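MHC class I antigen (Ctenopharyngodon idella, PDB 5H5Z) probably presents peptides to T cells at the cell surface, as the heavy chain of a bony fish MHC class I molecule paired with beta-2-microglobulin. Local coordinates at residues Gln182-Gln187 against Asp269-Phe274; Val194-Thr199 against Val206-Gln211. All blocks are in the same frame, centred on the assembly; numbering follows the deposited sequence.

Overall arrangement
Both contacts lie in the immunoglobulin C1-set domain of the heavy chain, on the same side of the chain's centre, with their own centres about 12 Å apart. Strands 182-187 and 194-201 follow each other in the chain and are antiparallel neighbours in one four-stranded sheet, so the first segments of the two contacts are hydrogen-bonded to each other. Interaction 1 adds the C-terminal segment 269-274 along strand 182-187, one of the two edge strands of that sheet; interaction 2, nested within the loop that interaction 1 closes, crosses the core to strand 207-212 of the facing sheet. One contact thus borders the sandwich and the other lies in its core, while beta-2-microglobulin lies against residues of both.

Interaction 1: residues Gln182-Gln187 against Asp269-Phe274; sequences QVSLLQ and DIITNF
Gln187, Leu185 and Ile270 bury the most surface where the C-terminal segment 269-274 runs beside strand 182-187, their directions 49° apart. Two main-chain hydrogen bonds bracket Leu186 and Ile271 in a single parallel-type bridge: Ile271 N reaches Leu185 O at 2.9 Å, almost straight, and Gln187 N reaches Ile271 O at 3.1 Å, each N-H meeting its carbonyl nearly along the C=O axis. A water between Leu185 N and Asp269 O continues the link where the backbones diverge. Ile270 reaches Leu185 and Gln187 with its two branches. Its CG1, beside its own backbone N, crosses Leu185 obliquely, 3.9 Å from Leu185 CD1; its CG2, anti to that N, rests 3.6 Å from Gln187 CB. The extended Gln187 chain, with CG anti to its N (chi1 -163°), carries OE1 past Ile270 CG2 and CD1, while NE2 is held by Ser192 O. Leu185 also packs against Cys196 and Cys254 in the core. At the bridge itself, Ile271 holds CG1 in the crowded position between its N and carbonyl carbon (chi1 61°), alongside Leu186 and 3.6 Å from Leu186 CD2. Gln187 O, 2.7 Å from Thr272 OG1, Asn273 O and Met98 O of beta-2-microglobulin are alternative acceptors for this one hydroxyl proton, while Asn273 hydrogen-bonds to Gly16 and Tyr18 of beta-2-microglobulin, whose Pro15 packs on Ser184 and Leu186. The arrangement is a short parallel beta bridge at the edge strand of an immunoglobulin C1-set domain, where the heavy chain's C-terminal segment passes into the interface with beta-2-microglobulin.

Interaction 2: residues Val194-Thr199 against Val206-Gln211; sequences VTCHAT and VTITWQ
Strands 194-199 and 207-211 face each other across the core of the immunoglobulin beta sandwich, one from each sheet, with axes 8.8 Å apart at closest approach and running at 153°. The contact is made wholly by packing, from Val194, Cys196 and Ala198 on one strand and Ile208 and Trp210 on the other, all buried. Trp210 is the core tryptophan that immunoglobulin domains pack against their disulfide. Its CG is anti to the carbonyl carbon, and chi2 of 94° swings the indole across the gap, so that the outer carbons of its six-membered ring, CZ2 and CH2, arrive beside the main chain at Val194-Cys196, with Thr195 C at the ring edge. Cys196 CB meets this end obliquely, 3.6 Å from Trp210 CZ2. Val194 O comes equally near the same carbon, also obliquely, while the Val194 side chain crosses that of Trp210 obliquely, CG1 4.0 Å from Trp210 CH2. On the pyrrole ring, NE1 is hydrogen-bonded to Ser238 OG, which helps to fix the rotation of the indole. Leu185 of strand 182-187 packs against the outer end of the six-membered ring, near CH2. Cys196 SG is anti to its own backbone N (chi1 -177°) and extends into the core to its disulfide partner Cys254 on strand 252-258. Ile208 fills the next position with its two branches divided: CD1 lies 4.2 Å from Ala198 CB, and CG2 lies 3.9 Å from Cys196 SG. The same sulfur makes an oblique sulfur-aromatic contact, 5.4 Å from the centroid of the six-membered ring of Trp210.

Interaction 1: residues Gln182-Gln187 against Asp269-Phe274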
# COMPACT_ATOMS: atom_id res chain seq x y z
N GLN A 182 -9.92 11.14 -14.00
CA GLN A 182 -10.13 12.56 -14.23
C GLN A 182 -8.78 13.13 -14.65
O GLN A 182 -7.80 12.99 -13.92
CB GLN A 182 -10.67 13.25 -12.98
CG GLN A 182 -12.04 12.71 -12.54
CD GLN A 182 -12.52 13.29 -11.22
OE1 GLN A 182 -12.77 12.55 -10.26
NE2 GLN A 182 -12.68 14.60 -11.16
N VAL A 183 -8.72 13.73 -15.83
CA VAL A 183 -7.45 14.11 -16.45
C VAL A 183 -7.34 15.62 -16.61
O VAL A 183 -8.28 16.27 -17.09
CB VAL A 183 -7.26 13.43 -17.83
CG1 VAL A 183 -5.92 13.81 -18.45
CG2 VAL A 183 -7.38 11.91 -17.70
N SER A 184 -6.19 16.17 -16.21
CA SER A 184 -5.89 17.59 -16.43
C SER A 184 -4.47 17.77 -16.99
O SER A 184 -3.60 16.93 -16.77
CB SER A 184 -6.05 18.39 -15.14
OG SER A 184 -7.39 18.40 -14.69
N LEU A 185 -4.26 18.87 -17.72
CA LEU A 185 -2.93 19.28 -18.14
C LEU A 185 -2.53 20.48 -17.31
O LEU A 185 -3.25 21.49 -17.28
CB LEU A 185 -2.90 19.66 -19.63
CG LEU A 185 -2.56 18.63 -20.70
CD1 LEU A 185 -2.33 19.34 -22.02
CD2 LEU A 185 -1.35 17.78 -20.34
N LEU A 186 -1.38 20.37 -16.65
CA LEU A 186 -0.94 21.36 -15.68
C LEU A 186 0.35 22.01 -16.12
O LEU A 186 1.22 21.37 -16.71
CB LEU A 186 -0.72 20.70 -14.31
CG LEU A 186 -1.78 19.74 -13.75
CD1 LEU A 186 -1.37 19.20 -12.39
CD2 LEU A 186 -3.15 20.39 -13.69
N GLN A 187 0.47 23.30 -15.83
CA GLN A 187 1.70 24.02 -16.12
C GLN A 187 1.85 25.17 -15.14
O GLN A 187 0.91 25.93 -14.91
CB GLN A 187 1.68 24.55 -17.55
CG GLN A 187 3.05 24.94 -18.07
CD GLN A 187 3.01 25.46 -19.49
OE1 GLN A 187 2.02 26.04 -19.92
NE2 GLN A 187 4.10 25.25 -20.23
N ASP A 269 -6.31 23.02 -23.10
CA ASP A 269 -6.78 22.52 -21.81
C ASP A 269 -5.89 22.90 -20.64
O ASP A 269 -6.28 22.70 -19.48
CB ASP A 269 -6.94 21.00 -21.86
CG ASP A 269 -7.94 20.56 -22.90
OD1 ASP A 269 -9.04 21.15 -22.93
OD2 ASP A 269 -7.63 19.64 -23.68
N ILE A 270 -4.71 23.46 -20.92
CA ILE A 270 -3.72 23.73 -19.88
C ILE A 270 -4.27 24.67 -18.81
O ILE A 270 -4.82 25.73 -19.12
CB ILE A 270 -2.38 24.24 -20.45
CG1 ILE A 270 -1.73 23.16 -21.32
CG2 ILE A 270 -1.43 24.68 -19.33
CD1 ILE A 270 -0.43 23.56 -21.97
N ILE A 271 -4.13 24.25 -17.55
CA ILE A 271 -4.52 25.08 -16.41
C ILE A 271 -3.30 25.44 -15.57
O ILE A 271 -2.27 24.75 -15.60
CB ILE A 271 -5.63 24.44 -15.55
CG1 ILE A 271 -5.19 23.09 -14.96
CG2 ILE A 271 -6.93 24.32 -16.35
CD1 ILE A 271 -6.17 22.50 -13.97
N THR A 272 -3.41 26.54 -14.83
CA THR A 272 -2.31 27.05 -14.02
C THR A 272 -2.85 27.91 -12.88
O THR A 272 -3.96 28.43 -12.96
CB THR A 272 -1.32 27.86 -14.89
OG1 THR A 272 -0.19 28.27 -14.10
CG2 THR A 272 -1.99 29.08 -15.49
N ASN A 273 -2.06 28.03 -11.82
CA ASN A 273 -2.32 28.98 -10.75
C ASN A 273 -1.65 30.31 -11.11
O ASN A 273 -0.73 30.33 -11.92
CB ASN A 273 -1.78 28.45 -9.42
CG ASN A 273 -2.66 27.36 -8.83
OD1 ASN A 273 -3.88 27.40 -8.92
ND2 ASN A 273 -2.03 26.37 -8.20
N PHE A 274 -2.11 31.41 -10.50
CA PHE A 274 -1.62 32.76 -10.84
C PHE A 274 -2.01 33.17 -12.26
O PHE A 274 -2.43 34.31 -12.49
CB PHE A 274 -0.10 32.88 -10.64
CG PHE A 274 0.31 33.92 -9.63
CD1 PHE A 274 -0.37 34.04 -8.41
CD2 PHE A 274 1.36 34.78 -9.90
CE1 PHE A 274 0.02 35.00 -7.48
CE2 PHE A 274 1.75 35.74 -8.97
CZ PHE A 274 1.07 35.85 -7.76
O HOH W 1 -6.62 20.33 -18.12

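Interaction 2: residues Val194-Thr199 against Val206-Gln211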
# COMPACT_ATOMS: atom_id res chain seq x y z
N VAL A 194 5.12 20.65 -18.88
CA VAL A 194 3.68 20.42 -18.81
C VAL A 194 3.45 19.04 -18.22
O VAL A 194 4.08 18.06 -18.63
CB VAL A 194 3.03 20.53 -20.21
CG1 VAL A 194 1.53 20.26 -20.12
CG2 VAL A 194 3.29 21.90 -20.82
N THR A 195 2.56 18.97 -17.23
CA THR A 195 2.25 17.73 -16.52
C THR A 195 0.85 17.23 -16.88
O THR A 195 -0.14 17.96 -16.74
CB THR A 195 2.35 17.91 -14.99
OG1 THR A 195 3.70 18.23 -14.64
CG2 THR A 195 1.97 16.62 -14.26
N CYS A 196 0.77 16.00 -17.35
CA CYS A 196 -0.51 15.33 -17.57
C CYS A 196 -0.85 14.50 -16.33
O CYS A 196 -0.18 13.50 -16.05
CB CYS A 196 -0.42 14.44 -18.81
SG CYS A 196 -1.95 13.61 -19.29
N HIS A 197 -1.88 14.93 -15.61
CA HIS A 197 -2.23 14.36 -14.32
C HIS A 197 -3.55 13.60 -14.43
O HIS A 197 -4.55 14.16 -14.86
CB HIS A 197 -2.36 15.49 -13.28
CG HIS A 197 -2.75 15.03 -11.91
ND1 HIS A 197 -1.86 14.44 -11.04
CD2 HIS A 197 -3.93 15.08 -11.26
CE1 HIS A 197 -2.48 14.13 -9.92
NE2 HIS A 197 -3.74 14.51 -10.02
N ALA A 198 -3.52 12.32 -14.03
CA ALA A 198 -4.70 11.45 -14.04
C ALA A 198 -4.98 11.00 -12.62
O ALA A 198 -4.09 10.50 -11.94
CB ALA A 198 -4.46 10.25 -14.94
N THR A 199 -6.23 11.17 -12.17
CA THR A 199 -6.59 10.82 -10.79
C THR A 199 -7.99 10.22 -10.66
O THR A 199 -8.86 10.44 -11.51
CB THR A 199 -6.46 12.03 -9.84
OG1 THR A 199 -6.45 11.57 -8.48
CG2 THR A 199 -7.60 13.04 -10.03
N VAL A 206 -2.95 2.15 -15.65
CA VAL A 206 -3.22 3.29 -16.52
C VAL A 206 -2.04 3.54 -17.47
O VAL A 206 -0.89 3.31 -17.10
CB VAL A 206 -3.60 4.56 -15.71
CG1 VAL A 206 -2.38 5.17 -15.00
CG2 VAL A 206 -4.26 5.61 -16.60
N THR A 207 -2.33 3.98 -18.69
CA THR A 207 -1.28 4.30 -19.65
C THR A 207 -1.36 5.77 -20.03
O THR A 207 -2.37 6.23 -20.56
CB THR A 207 -1.34 3.40 -20.90
OG1 THR A 207 -1.25 2.03 -20.50
CG2 THR A 207 -0.20 3.70 -21.86
N ILE A 208 -0.29 6.51 -19.73
CA ILE A 208 -0.21 7.93 -20.07
C ILE A 208 0.87 8.09 -21.12
O ILE A 208 2.00 7.64 -20.93
CB ILE A 208 0.11 8.81 -18.84
CG1 ILE A 208 -0.91 8.56 -17.72
CG2 ILE A 208 0.15 10.28 -19.22
CD1 ILE A 208 -0.61 9.28 -16.43
N THR A 209 0.51 8.71 -22.24
CA THR A 209 1.47 8.94 -23.31
C THR A 209 1.37 10.36 -23.82
O THR A 209 0.37 11.05 -23.61
CB THR A 209 1.25 7.98 -24.50
OG1 THR A 209 -0.08 8.13 -25.00
CG2 THR A 209 1.49 6.53 -24.10
N TRP A 210 2.40 10.77 -24.54
CA TRP A 210 2.44 12.07 -25.17
C TRP A 210 2.51 11.89 -26.68
O TRP A 210 3.12 10.95 -27.16
CB TRP A 210 3.64 12.87 -24.70
CG TRP A 210 3.58 13.27 -23.27
CD1 TRP A 210 4.11 12.60 -22.22
CD2 TRP A 210 2.95 14.43 -22.73
NE1 TRP A 210 3.85 13.27 -21.06
CE2 TRP A 210 3.14 14.40 -21.34
CE3 TRP A 210 2.25 15.50 -23.29
CZ2 TRP A 210 2.66 15.39 -20.51
CZ3 TRP A 210 1.77 16.48 -22.46
CH2 TRP A 210 1.98 16.42 -21.08
N GLN A 211 1.85 12.78 -27.41
CA GLN A 211 1.92 12.75 -28.85
C GLN A 211 2.34 14.11 -29.40
O GLN A 211 1.97 15.14 -28.86
CB GLN A 211 0.58 12.32 -29.45
CG GLN A 211 0.32 10.82 -29.37
CD GLN A 211 -0.65 10.32 -30.42
OE1 GLN A 211 -1.60 11.01 -30.78
NE2 GLN A 211 -0.41 9.12 -30.91